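Local structure of tryparedoxin II (Crithidia fasciculata, 1I5G) at residues Tyr34-Ala37 with Pro42-Ala45; Ile68-Ser73 with Phe99-Phe104; Asp79-Ala82 with Leu87-Pro90. The protein probably carries reducing equivalents from trypanothione to peroxidases as a thioredoxin-like electron-transport protein, and here binds glutathionylspermidine. The protein carries 1 engineered substitution. All coordinates share one frame; numbering follows the deposited sequence.

Contact 1. Residues Tyr34-Ala37 with Pro42-Ala45. Engineered in segment 42-45: S43 (natural residue Cys). With TS5 (glutathionylspermidine), chain C.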
ATOM      1  N   TYR A  34      -0.527   1.386   1.659  1.00  2.67           N
ATOM      2  CA  TYR A  34      -1.481   0.958   2.671  1.00  3.01           C
ATOM      3  C   TYR A  34      -0.798   0.918   4.025  1.00  2.71           C
ATOM      4  O   TYR A  34       0.002   0.042   4.350  1.00  2.28           O
ATOM      5  CB  TYR A  34      -2.030  -0.454   2.335  1.00  2.57           C
ATOM      6  CG  TYR A  34      -2.987  -1.047   3.358  1.00  2.23           C
ATOM      7  CD1 TYR A  34      -3.853  -0.221   4.041  1.00  3.14           C
ATOM      8  CD2 TYR A  34      -3.027  -2.407   3.660  1.00  3.48           C
ATOM      9  CE1 TYR A  34      -4.719  -0.699   4.957  1.00  2.46           C
ATOM     10  CE2 TYR A  34      -3.899  -2.885   4.587  1.00  2.87           C
ATOM     11  CZ  TYR A  34      -4.762  -2.037   5.252  1.00  2.74           C
ATOM     12  OH  TYR A  34      -5.648  -2.483   6.227  1.00  3.39           O
ATOM     13  N   PHE A  35      -1.107   1.902   4.854  1.00  2.05           N
ATOM     14  CA  PHE A  35      -0.578   2.039   6.210  1.00  2.50           C
ATOM     15  C   PHE A  35      -1.475   1.263   7.145  1.00  2.27           C
ATOM     16  O   PHE A  35      -2.680   1.571   7.268  1.00  2.59           O
ATOM     17  CB  PHE A  35      -0.522   3.535   6.566  1.00  2.37           C
ATOM     18  CG  PHE A  35       0.464   4.298   5.694  1.00  3.04           C
ATOM     19  CD1 PHE A  35       0.109   4.723   4.432  1.00  2.91           C
ATOM     20  CD2 PHE A  35       1.748   4.591   6.145  1.00  3.62           C
ATOM     21  CE1 PHE A  35       1.021   5.412   3.638  1.00  3.29           C
ATOM     22  CE2 PHE A  35       2.642   5.262   5.366  1.00  4.46           C
ATOM     23  CZ  PHE A  35       2.270   5.663   4.131  1.00  3.77           C
ATOM     24  N   SER A  36      -0.913   0.252   7.800  1.00  2.73           N
ATOM     25  CA  SER A  36      -1.718  -0.656   8.611  1.00  2.56           C
ATOM     26  C   SER A  36      -0.815  -1.435   9.566  1.00  2.99           C
ATOM     27  O   SER A  36       0.414  -1.408   9.419  1.00  3.01           O
ATOM     28  CB  SER A  36      -2.368  -1.648   7.635  1.00  3.46           C
ATOM     29  OG  SER A  36      -3.423  -2.396   8.209  1.00  5.07           O
ATOM     30  N   ALA A  37      -1.397  -2.148  10.515  1.00  2.94           N
ATOM     31  CA  ALA A  37      -0.671  -2.975  11.464  1.00  2.67           C
ATOM     32  C   ALA A  37      -1.625  -3.912  12.178  1.00  4.34           C
ATOM     33  O   ALA A  37      -2.795  -3.585  12.349  1.00  6.29           O
ATOM     34  CB  ALA A  37       0.069  -2.150  12.521  1.00  3.62           C
ATOM     35  N   PRO A  42      -9.177  -1.670  13.993  1.00  9.04           N
ATOM     36  CA  PRO A  42      -9.779  -1.127  12.777  1.00 10.66           C
ATOM     37  C   PRO A  42      -9.070  -1.438  11.461  1.00  8.90           C
ATOM     38  O   PRO A  42      -9.604  -1.635  10.377  1.00  9.75           O
ATOM     39  CB  PRO A  42      -9.839   0.377  13.087  1.00 11.43           C
ATOM     40  CG  PRO A  42      -9.811   0.492  14.516  1.00 12.32           C
ATOM     41  CD  PRO A  42      -8.933  -0.632  15.010  1.00 10.72           C
ATOM     42  N   SER A  43      -7.741  -1.497  11.561  1.00  8.57           N
ATOM     43  CA  SER A  43      -6.894  -1.849  10.417  1.00  9.62           C
ATOM     44  C   SER A  43      -6.997  -3.281   9.956  1.00  9.18           C
ATOM     45  O   SER A  43      -7.098  -3.647   8.794  1.00  8.29           O
ATOM     46  CB  SER A  43      -5.403  -1.756  10.709  1.00 12.00           C
ATOM     47  OG  SER A  43      -4.993  -0.469  10.463  1.00 12.59           O
ATOM     48  N   ARG A  44      -6.939  -4.143  10.962  1.00  7.98           N
ATOM     49  CA  ARG A  44      -7.206  -5.539  10.711  1.00  9.09           C
ATOM     50  C   ARG A  44      -8.583  -5.773  10.085  1.00  9.92           C
ATOM     51  O   ARG A  44      -8.753  -6.672   9.270  1.00 10.06           O
ATOM     52  CB  ARG A  44      -7.192  -6.343  12.008  1.00 11.15           C
ATOM     53  CG  ARG A  44      -5.826  -6.462  12.613  1.00 11.81           C
ATOM     54  CD  ARG A  44      -5.730  -7.644  13.607  1.00 12.75           C
ATOM     55  NE  ARG A  44      -6.920  -7.694  14.453  1.00 13.75           N
ATOM     56  CZ  ARG A  44      -6.979  -7.200  15.687  1.00 13.89           C
ATOM     57  NH1 ARG A  44      -5.930  -6.614  16.275  1.00 14.19           N
ATOM     58  NH2 ARG A  44      -8.112  -7.300  16.373  1.00 13.45           N
ATOM     59  N   ALA A  45      -9.584  -5.005  10.503  1.00  9.07           N
ATOM     60  CA  ALA A  45     -10.935  -5.175   9.976  1.00  9.79           C
ATOM     61  C   ALA A  45     -11.097  -4.597   8.584  1.00 10.51           C
ATOM     62  O   ALA A  45     -11.994  -4.946   7.827  1.00 12.87           O
ATOM     63  CB  ALA A  45     -11.882  -4.491  10.920  1.00 10.61           C
TER
HETATM   64  N1  TS5 C 401     -11.813   5.222  13.469  1.00 10.83           N
HETATM   65  CA1 TS5 C 401     -10.609   5.614  12.701  1.00 10.18           C
HETATM   66  C1  TS5 C 401     -10.485   4.775  11.457  1.00 10.14           C
HETATM   67  OE1 TS5 C 401      -9.769   5.174  10.511  1.00 12.30           O
HETATM   68  OE2 TS5 C 401     -11.098   3.679  11.412  1.00 10.33           O
HETATM   69  CB1 TS5 C 401      -9.298   5.481  13.479  1.00  9.43           C
HETATM   70  CG1 TS5 C 401      -8.892   4.030  13.706  1.00  8.16           C
HETATM   71  CD1 TS5 C 401      -7.953   4.034  14.879  1.00  7.50           C
HETATM   72  O1  TS5 C 401      -8.322   4.197  16.124  1.00  9.29           O
HETATM   73  N2  TS5 C 401      -6.657   3.830  14.657  1.00  6.24           N
HETATM   74  CA2 TS5 C 401      -5.594   4.072  15.582  1.00  5.30           C
HETATM   75  C2  TS5 C 401      -4.531   5.042  15.120  1.00  6.42           C
HETATM   76  O2  TS5 C 401      -4.056   5.033  13.864  1.00  8.94           O
HETATM   77  CB2 TS5 C 401      -4.869   2.741  15.793  1.00  4.86           C
HETATM   78  SG2 TS5 C 401      -5.931   1.296  16.048  1.00  7.81           S
HETATM   79  N3  TS5 C 401      -4.147   5.813  16.154  1.00  5.46           N
HETATM   80  CA3 TS5 C 401      -2.981   6.654  15.980  1.00  7.37           C
HETATM   81  C3  TS5 C 401      -3.293   8.122  16.117  1.00  8.60           C
HETATM   82  O3  TS5 C 401      -4.450   8.507  15.633  1.00  9.81           O
HETATM   83  N1' TS5 C 401      -2.525   9.045  16.677  1.00  9.52           N
HETATM   84  C1' TS5 C 401      -2.691  10.440  16.349  1.00 13.19           C
HETATM   85  C2' TS5 C 401      -3.048  11.127  17.656  1.00 14.88           C
HETATM   86  N2' TS5 C 401      -3.505  13.355  18.679  1.00 18.43           N
HETATM   87  C3' TS5 C 401      -3.001  12.649  17.505  1.00 16.51           C
HETATM   88  C4' TS5 C 401      -3.501  14.807  18.567  1.00 20.62           C
HETATM   89  C5' TS5 C 401      -3.508  15.555  19.903  1.00 22.54           C
HETATM   90  C6' TS5 C 401      -3.320  17.066  19.767  1.00 23.64           C
HETATM   91  C7' TS5 C 401      -3.923  17.858  20.925  1.00 24.23           C
HETATM   92  N3' TS5 C 401      -3.720  19.302  20.900  1.00 25.32           N
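S43, in the first turn of helix 41-57, presses its CB against the end of strand 30-36, 3.3 Å from S36 OG and 3.6 Å from A37 O. It is an engineered serine where the natural protein has the second cysteine of the WCPPC motif, which is the redox centre of tryparedoxins. Much of the contact is close packing of S43 CB and OG on S36 and A37. Y34 approaches the S43 backbone, with its OH 3.2 Å from S43 O, but the angle is too poor for a bond; both oxygens are instead hydrogen-bonded to T47 OG1 one turn further along the helix. The Y34 ring reaches this far because CG is anti to the backbone N (chi1 177°), and S36 CB rests 3.4 Å above one ring face, offset toward the rim. S36 OG has its main polar partner in Y80 OH, which ties it to another helix. On the pocket side, P42 faces the glutathionylspermidine, its CG 3.7 Å from ligand CG1 and its CD 3.7 Å from the ligand sulfur SG2. I109 and P110 also touch S43, and R44 NH1 is bonded to S38 O in the turn. The contact thus sets the first turn of helix 41-57 on the end of strand 30-36, which lies in the sheet between strands 63-69 and 111-116.

Contact 2. Residues Ile68-Ser73 with Phe99-Phe104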
ATOM      1  N   ILE A  68       2.713  -0.592   4.037  1.00  2.22           N
ATOM      2  CA  ILE A  68       3.682   0.213   4.781  1.00  2.60           C
ATOM      3  C   ILE A  68       3.313  -0.059   6.236  1.00  2.15           C
ATOM      4  O   ILE A  68       2.315   0.431   6.753  1.00  2.53           O
ATOM      5  CB  ILE A  68       3.619   1.690   4.399  1.00  2.79           C
ATOM      6  CG1 ILE A  68       3.688   1.916   2.890  1.00  3.53           C
ATOM      7  CG2 ILE A  68       4.767   2.393   5.121  1.00  3.38           C
ATOM      8  CD1 ILE A  68       4.881   1.288   2.203  1.00  4.05           C
ATOM      9  N   SER A  69       4.127  -0.869   6.913  1.00  2.29           N
ATOM     10  CA  SER A  69       3.721  -1.457   8.189  1.00  2.37           C
ATOM     11  C   SER A  69       4.059  -0.658   9.417  1.00  3.25           C
ATOM     12  O   SER A  69       5.205  -0.283   9.632  1.00  2.66           O
ATOM     13  CB  SER A  69       4.386  -2.832   8.319  1.00  3.34           C
ATOM     14  OG  SER A  69       4.296  -3.335   9.640  1.00  3.56           O
ATOM     15  N   TRP A  70       3.055  -0.428  10.249  1.00  2.75           N
ATOM     16  CA  TRP A  70       3.281   0.090  11.584  1.00  3.72           C
ATOM     17  C   TRP A  70       3.298  -1.045  12.592  1.00  4.28           C
ATOM     18  O   TRP A  70       3.013  -0.836  13.773  1.00  3.76           O
ATOM     19  CB  TRP A  70       2.195   1.091  11.963  1.00  3.20           C
ATOM     20  CG  TRP A  70       2.260   2.458  11.357  1.00  2.54           C
ATOM     21  CD1 TRP A  70       3.048   2.921  10.339  1.00  2.88           C
ATOM     22  CD2 TRP A  70       1.487   3.593  11.780  1.00  2.87           C
ATOM     23  NE1 TRP A  70       2.805   4.250  10.092  1.00  3.31           N
ATOM     24  CE2 TRP A  70       1.848   4.684  10.969  1.00  3.90           C
ATOM     25  CE3 TRP A  70       0.518   3.801  12.769  1.00  3.09           C
ATOM     26  CZ2 TRP A  70       1.287   5.938  11.114  1.00  4.53           C
ATOM     27  CZ3 TRP A  70      -0.041   5.051  12.904  1.00  3.83           C
ATOM     28  CH2 TRP A  70       0.354   6.106  12.086  1.00  5.02           C
ATOM     29  N   ASP A  71       3.641  -2.263  12.217  1.00  3.45           N
ATOM     30  CA  ASP A  71       3.632  -3.378  13.146  1.00  4.03           C
ATOM     31  C   ASP A  71       4.724  -3.222  14.197  1.00  5.73           C
ATOM     32  O   ASP A  71       5.727  -2.525  14.039  1.00  6.07           O
ATOM     33  CB  ASP A  71       3.800  -4.681  12.354  1.00  3.84           C
ATOM     34  CG  ASP A  71       2.536  -5.095  11.652  1.00  4.11           C
ATOM     35  OD1 ASP A  71       1.565  -5.507  12.366  1.00  4.89           O
ATOM     36  OD2 ASP A  71       2.455  -5.010  10.394  1.00  4.85           O
ATOM     37  N   GLU A  72       4.476  -3.912  15.315  1.00  8.42           N
ATOM     38  CA  GLU A  72       5.329  -3.768  16.507  1.00 11.69           C
ATOM     39  C   GLU A  72       6.645  -4.544  16.444  1.00 11.09           C
ATOM     40  O   GLU A  72       7.636  -4.209  17.105  1.00 14.30           O
ATOM     41  CB  GLU A  72       4.590  -4.302  17.734  1.00 13.22           C
ATOM     42  CG  GLU A  72       3.220  -3.698  17.995  1.00 15.02           C
ATOM     43  CD  GLU A  72       2.587  -4.127  19.306  1.00 15.95           C
ATOM     44  OE1 GLU A  72       2.947  -3.491  20.327  1.00 18.53           O
ATOM     45  OE2 GLU A  72       1.766  -5.073  19.290  1.00 16.84           O
ATOM     46  N   SER A  73       6.678  -5.604  15.669  1.00  9.57           N
ATOM     47  CA  SER A  73       7.834  -6.482  15.624  1.00  9.44           C
ATOM     48  C   SER A  73       7.885  -7.151  14.268  1.00  8.39           C
ATOM     49  O   SER A  73       6.912  -7.211  13.496  1.00  7.38           O
ATOM     50  CB  SER A  73       7.771  -7.624  16.654  1.00  9.74           C
ATOM     51  OG  SER A  73       6.731  -8.541  16.359  1.00 11.01           O
ATOM     52  N   PHE A  99       9.705   7.674   6.608  1.00  3.81           N
ATOM     53  CA  PHE A  99       9.780   8.604   5.489  1.00  4.28           C
ATOM     54  C   PHE A  99       8.422   8.751   4.795  1.00  4.97           C
ATOM     55  O   PHE A  99       7.901   9.855   4.501  1.00  4.87           O
ATOM     56  CB  PHE A  99      10.861   8.129   4.534  1.00  5.58           C
ATOM     57  CG  PHE A  99      11.083   9.027   3.374  1.00  5.54           C
ATOM     58  CD1 PHE A  99      11.990  10.072   3.462  1.00  6.85           C
ATOM     59  CD2 PHE A  99      10.405   8.823   2.205  1.00  6.48           C
ATOM     60  CE1 PHE A  99      12.213  10.921   2.384  1.00  6.97           C
ATOM     61  CE2 PHE A  99      10.627   9.668   1.118  1.00  7.28           C
ATOM     62  CZ  PHE A  99      11.536  10.721   1.223  1.00  7.44           C
ATOM     63  N   LEU A 100       7.775   7.625   4.504  1.00  4.69           N
ATOM     64  CA  LEU A 100       6.461   7.625   3.861  1.00  4.25           C
ATOM     65  C   LEU A 100       5.352   8.103   4.787  1.00  4.48           C
ATOM     66  O   LEU A 100       4.432   8.813   4.350  1.00  4.65           O
ATOM     67  CB  LEU A 100       6.116   6.242   3.296  1.00  5.03           C
ATOM     68  CG  LEU A 100       7.008   5.865   2.113  1.00  5.98           C
ATOM     69  CD1 LEU A 100       6.877   4.377   1.755  1.00  6.12           C
ATOM     70  CD2 LEU A 100       6.774   6.694   0.839  1.00  7.53           C
ATOM     71  N   THR A 101       5.437   7.734   6.069  1.00  4.21           N
ATOM     72  CA  THR A 101       4.436   8.240   7.011  1.00  5.18           C
ATOM     73  C   THR A 101       4.458   9.761   7.019  1.00  6.12           C
ATOM     74  O   THR A 101       3.407  10.381   6.984  1.00  7.14           O
ATOM     75  CB  THR A 101       4.747   7.633   8.394  1.00  4.50           C
ATOM     76  OG1 THR A 101       4.529   6.206   8.329  1.00  4.02           O
ATOM     77  CG2 THR A 101       3.869   8.239   9.485  1.00  5.20           C
ATOM     78  N   THR A 102       5.642  10.354   7.068  1.00  7.04           N
ATOM     79  CA  THR A 102       5.708  11.807   7.057  1.00  7.33           C
ATOM     80  C   THR A 102       5.290  12.392   5.718  1.00  8.25           C
ATOM     81  O   THR A 102       4.521  13.361   5.616  1.00  8.94           O
ATOM     82  CB  THR A 102       7.150  12.168   7.351  1.00  7.32           C
ATOM     83  OG1 THR A 102       7.408  11.755   8.693  1.00  8.88           O
ATOM     84  CG2 THR A 102       7.367  13.710   7.350  1.00  8.72           C
ATOM     85  N   GLY A 103       5.777  11.785   4.650  1.00  7.77           N
ATOM     86  CA  GLY A 103       5.540  12.324   3.326  1.00  7.70           C
ATOM     87  C   GLY A 103       4.095  12.358   2.887  1.00  8.87           C
ATOM     88  O   GLY A 103       3.684  13.215   2.096  1.00 10.32           O
ATOM     89  N   PHE A 104       3.271  11.432   3.361  1.00  8.34           N
ATOM     90  CA  PHE A 104       1.864  11.381   2.992  1.00  9.37           C
ATOM     91  C   PHE A 104       0.953  11.775   4.145  1.00 11.12           C
ATOM     92  O   PHE A 104      -0.240  11.451   4.125  1.00 12.61           O
ATOM     93  CB  PHE A 104       1.466   9.970   2.559  1.00  9.03           C
ATOM     94  CG  PHE A 104       2.119   9.480   1.297  1.00  8.03           C
ATOM     95  CD1 PHE A 104       2.368  10.277   0.194  1.00  9.52           C
ATOM     96  CD2 PHE A 104       2.493   8.156   1.171  1.00 10.07           C
ATOM     97  CE1 PHE A 104       2.971   9.788  -0.929  1.00 10.62           C
ATOM     98  CE2 PHE A 104       3.092   7.665   0.017  1.00 10.98           C
ATOM     99  CZ  PHE A 104       3.337   8.477  -1.036  1.00  9.82           C
TER
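T101 OG1 is gripped twice: it accepts the indole N-H of W70, with NE1 3.1 Å away, and is hydrogen-bonded to M97 O one helical turn back. The W70 bond is nearly straight at 164°, and OG1 sits close to the ring plane, at the edge of the indole. In this thioredoxin-like fold the pair links the chain leaving strand 63-69 to the last turns of helix 94-103. With T101 OG1 beside the backbone N (chi1 -66°), one hydroxyl can serve both partners, and the methyl CG2 is left to touch the indole at CZ2, 3.8 Å away. These contacts hold the ring at its nitrogen edge and are likely to limit its rotation. The W70 side chain also comes within about 4 Å (nearest atoms) of the bound glutathionylspermidine. The W70 carbonyl is also used, accepting from W39 NE1 of the ligand pocket. W70 is the middle residue of an ST turn, in which S69 OG accepts from D71 N at 2.9 Å and donates to D71 OD2 at 2.6 Å; the other carboxylate oxygen, OD1, is hydrogen-bonded to S38 N. Deeper in, I68 and L100 make the apolar half of the contact near F35 and M97, their side chains crossing at about a right angle, with the I68 CD1 methyl 3.7 Å from L100 CD1.

Contact 3. Residues Asp79-Ala82 with Leu87-Pro90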
ATOM      1  N   ASP A  79       3.566 -12.361  10.086  1.00  5.65           N
ATOM      2  CA  ASP A  79       2.262 -13.001  10.143  1.00  7.27           C
ATOM      3  C   ASP A  79       1.149 -12.188   9.490  1.00  5.27           C
ATOM      4  O   ASP A  79       0.255 -12.754   8.851  1.00  6.82           O
ATOM      5  CB  ASP A  79       1.889 -13.261  11.617  1.00  8.38           C
ATOM      6  CG  ASP A  79       2.798 -14.267  12.321  1.00 12.13           C
ATOM      7  OD1 ASP A  79       3.503 -15.029  11.640  1.00 14.26           O
ATOM      8  OD2 ASP A  79       2.804 -14.280  13.570  1.00 15.08           O
ATOM      9  N   TYR A  80       1.174 -10.862   9.625  1.00  4.49           N
ATOM     10  CA  TYR A  80       0.128 -10.020   9.093  1.00  4.08           C
ATOM     11  C   TYR A  80       0.288  -9.903   7.576  1.00  3.90           C
ATOM     12  O   TYR A  80      -0.678 -10.046   6.853  1.00  3.85           O
ATOM     13  CB  TYR A  80       0.296  -8.652   9.767  1.00  4.44           C
ATOM     14  CG  TYR A  80      -0.827  -7.663   9.485  1.00  4.35           C
ATOM     15  CD1 TYR A  80      -2.160  -8.060   9.447  1.00  5.41           C
ATOM     16  CD2 TYR A  80      -0.550  -6.325   9.269  1.00  4.89           C
ATOM     17  CE1 TYR A  80      -3.197  -7.162   9.197  1.00  4.65           C
ATOM     18  CE2 TYR A  80      -1.580  -5.422   9.018  1.00  4.10           C
ATOM     19  CZ  TYR A  80      -2.905  -5.853   8.981  1.00  4.98           C
ATOM     20  OH  TYR A  80      -3.947  -4.984   8.745  1.00  4.81           O
ATOM     21  N   TYR A  81       1.503  -9.645   7.096  1.00  3.42           N
ATOM     22  CA  TYR A  81       1.736  -9.553   5.663  1.00  3.54           C
ATOM     23  C   TYR A  81       1.456 -10.877   4.971  1.00  4.74           C
ATOM     24  O   TYR A  81       0.974 -10.868   3.854  1.00  4.64           O
ATOM     25  CB  TYR A  81       3.150  -9.046   5.360  1.00  2.98           C
ATOM     26  CG  TYR A  81       3.429  -9.001   3.879  1.00  2.90           C
ATOM     27  CD1 TYR A  81       2.581  -8.348   2.981  1.00  3.58           C
ATOM     28  CD2 TYR A  81       4.538  -9.635   3.337  1.00  3.58           C
ATOM     29  CE1 TYR A  81       2.859  -8.355   1.622  1.00  2.70           C
ATOM     30  CE2 TYR A  81       4.810  -9.635   1.981  1.00  3.51           C
ATOM     31  CZ  TYR A  81       3.962  -8.994   1.108  1.00  3.03           C
ATOM     32  OH  TYR A  81       4.261  -9.012  -0.226  1.00  3.54           O
ATOM     33  N   ALA A  82       1.735 -12.011   5.608  1.00  4.29           N
ATOM     34  CA  ALA A  82       1.390 -13.305   5.009  1.00  5.71           C
ATOM     35  C   ALA A  82      -0.090 -13.459   4.692  1.00  6.19           C
ATOM     36  O   ALA A  82      -0.425 -14.297   3.835  1.00  8.10           O
ATOM     37  CB  ALA A  82       1.832 -14.443   5.943  1.00  7.06           C
ATOM     38  N   LEU A  87       2.045  -6.256  -2.360  1.00  2.69           N
ATOM     39  CA  LEU A  87       3.446  -5.994  -2.099  1.00  2.66           C
ATOM     40  C   LEU A  87       3.634  -5.433  -0.693  1.00  2.26           C
ATOM     41  O   LEU A  87       2.668  -5.028  -0.027  1.00  3.05           O
ATOM     42  CB  LEU A  87       3.990  -4.988  -3.113  1.00  3.22           C
ATOM     43  CG  LEU A  87       3.806  -5.383  -4.585  1.00  5.27           C
ATOM     44  CD1 LEU A  87       4.485  -4.382  -5.491  1.00  5.89           C
ATOM     45  CD2 LEU A  87       4.288  -6.834  -4.880  1.00  5.62           C
ATOM     46  N   ALA A  88       4.880  -5.395  -0.239  1.00  3.15           N
ATOM     47  CA  ALA A  88       5.178  -4.705   0.997  1.00  2.69           C
ATOM     48  C   ALA A  88       6.536  -4.065   0.930  1.00  2.16           C
ATOM     49  O   ALA A  88       7.493  -4.562   0.347  1.00  3.14           O
ATOM     50  CB  ALA A  88       5.120  -5.640   2.198  1.00  3.40           C
ATOM     51  N   LEU A  89       6.646  -2.915   1.574  1.00  2.53           N
ATOM     52  CA  LEU A  89       7.954  -2.320   1.892  1.00  2.55           C
ATOM     53  C   LEU A  89       8.566  -3.261   2.943  1.00  2.75           C
ATOM     54  O   LEU A  89       7.898  -3.559   3.936  1.00  3.08           O
ATOM     55  CB  LEU A  89       7.782  -0.896   2.458  1.00  2.76           C
ATOM     56  CG  LEU A  89       9.133  -0.235   2.779  1.00  3.15           C
ATOM     57  CD1 LEU A  89       9.848   0.138   1.499  1.00  5.00           C
ATOM     58  CD2 LEU A  89       8.860   1.031   3.602  1.00  3.28           C
ATOM     59  N   PRO A  90       9.786  -3.766   2.767  1.00  2.59           N
ATOM     60  CA  PRO A  90      10.356  -4.700   3.738  1.00  3.61           C
ATOM     61  C   PRO A  90      10.368  -4.140   5.154  1.00  3.23           C
ATOM     62  O   PRO A  90      10.693  -2.965   5.363  1.00  3.40           O
ATOM     63  CB  PRO A  90      11.758  -4.927   3.175  1.00  3.67           C
ATOM     64  CG  PRO A  90      11.566  -4.806   1.702  1.00  3.95           C
ATOM     65  CD  PRO A  90      10.712  -3.554   1.640  1.00  2.94           C
TER
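Y81 lays one face of its ring over the methyl of A88, a CH-pi contact in which CB is 3.7 Å from the ring centroid and only 14° off the ring normal. The methyl is therefore almost centred, and its nearest ring atom is CE1, at 3.6 Å. Beyond the ring, the phenol oxygen passes close to the backbone of the strand, with Y81 OH 3.6 Å from L87 CA. That oxygen makes no hydrogen bond to L87 or A88; it is bonded to W86 O, the carbonyl just ahead of the strand, with a weak second bond from G16 N. A chi1 of 177° swings the ring off the last turn of its helix, opposite the backbone N, so that it spans to the strand and the hydroxyl at its far end can reach the W86 carbonyl. L87 presents its backbone here, while its CB points away from the helix and its side chain packs on V13, K15 and E64. With a leucine here, lacking ring and hydroxyl, the A88 methyl would probably lose its CH-pi partner and the W86 carbonyl be left without its hydroxyl mate. L67 and L14, from the strands flanking 87-88 in the sheet, also touch the ring. All three touching residues are buried, and A88 also meets L67. Packing of this kind belongs to a beta-alpha-beta crossover: strand 63-69, helix 74-81 and the parallel neighbouring strand 87-88, with the Y81 ring seating the end of the connecting helix on the strand that follows.

In the fold
The three contacts lie close together around one mixed sheet, with centres 11 Å apart for contacts 1 and 2 and 12 Å apart for the other two pairs. Along the chain contact 1 closes first; contact 3 is then nested inside the loop closed by contact 2. Contacts 1 and 2 share neighbouring strands, with Y34 O 2.8 Å from I68 N and S36 O 2.9 Å from W70 N in probable hydrogen bonds. Contact 3 joins contact 1 through Y80 and meets contact 2 where L89 packs on I68. Helices 41-57, 74-81 and 94-103 are thereby all packed on one sheet, with the glutathionylspermidine pocket beside contact 1, which supplies P42, and near W70 of contact 2.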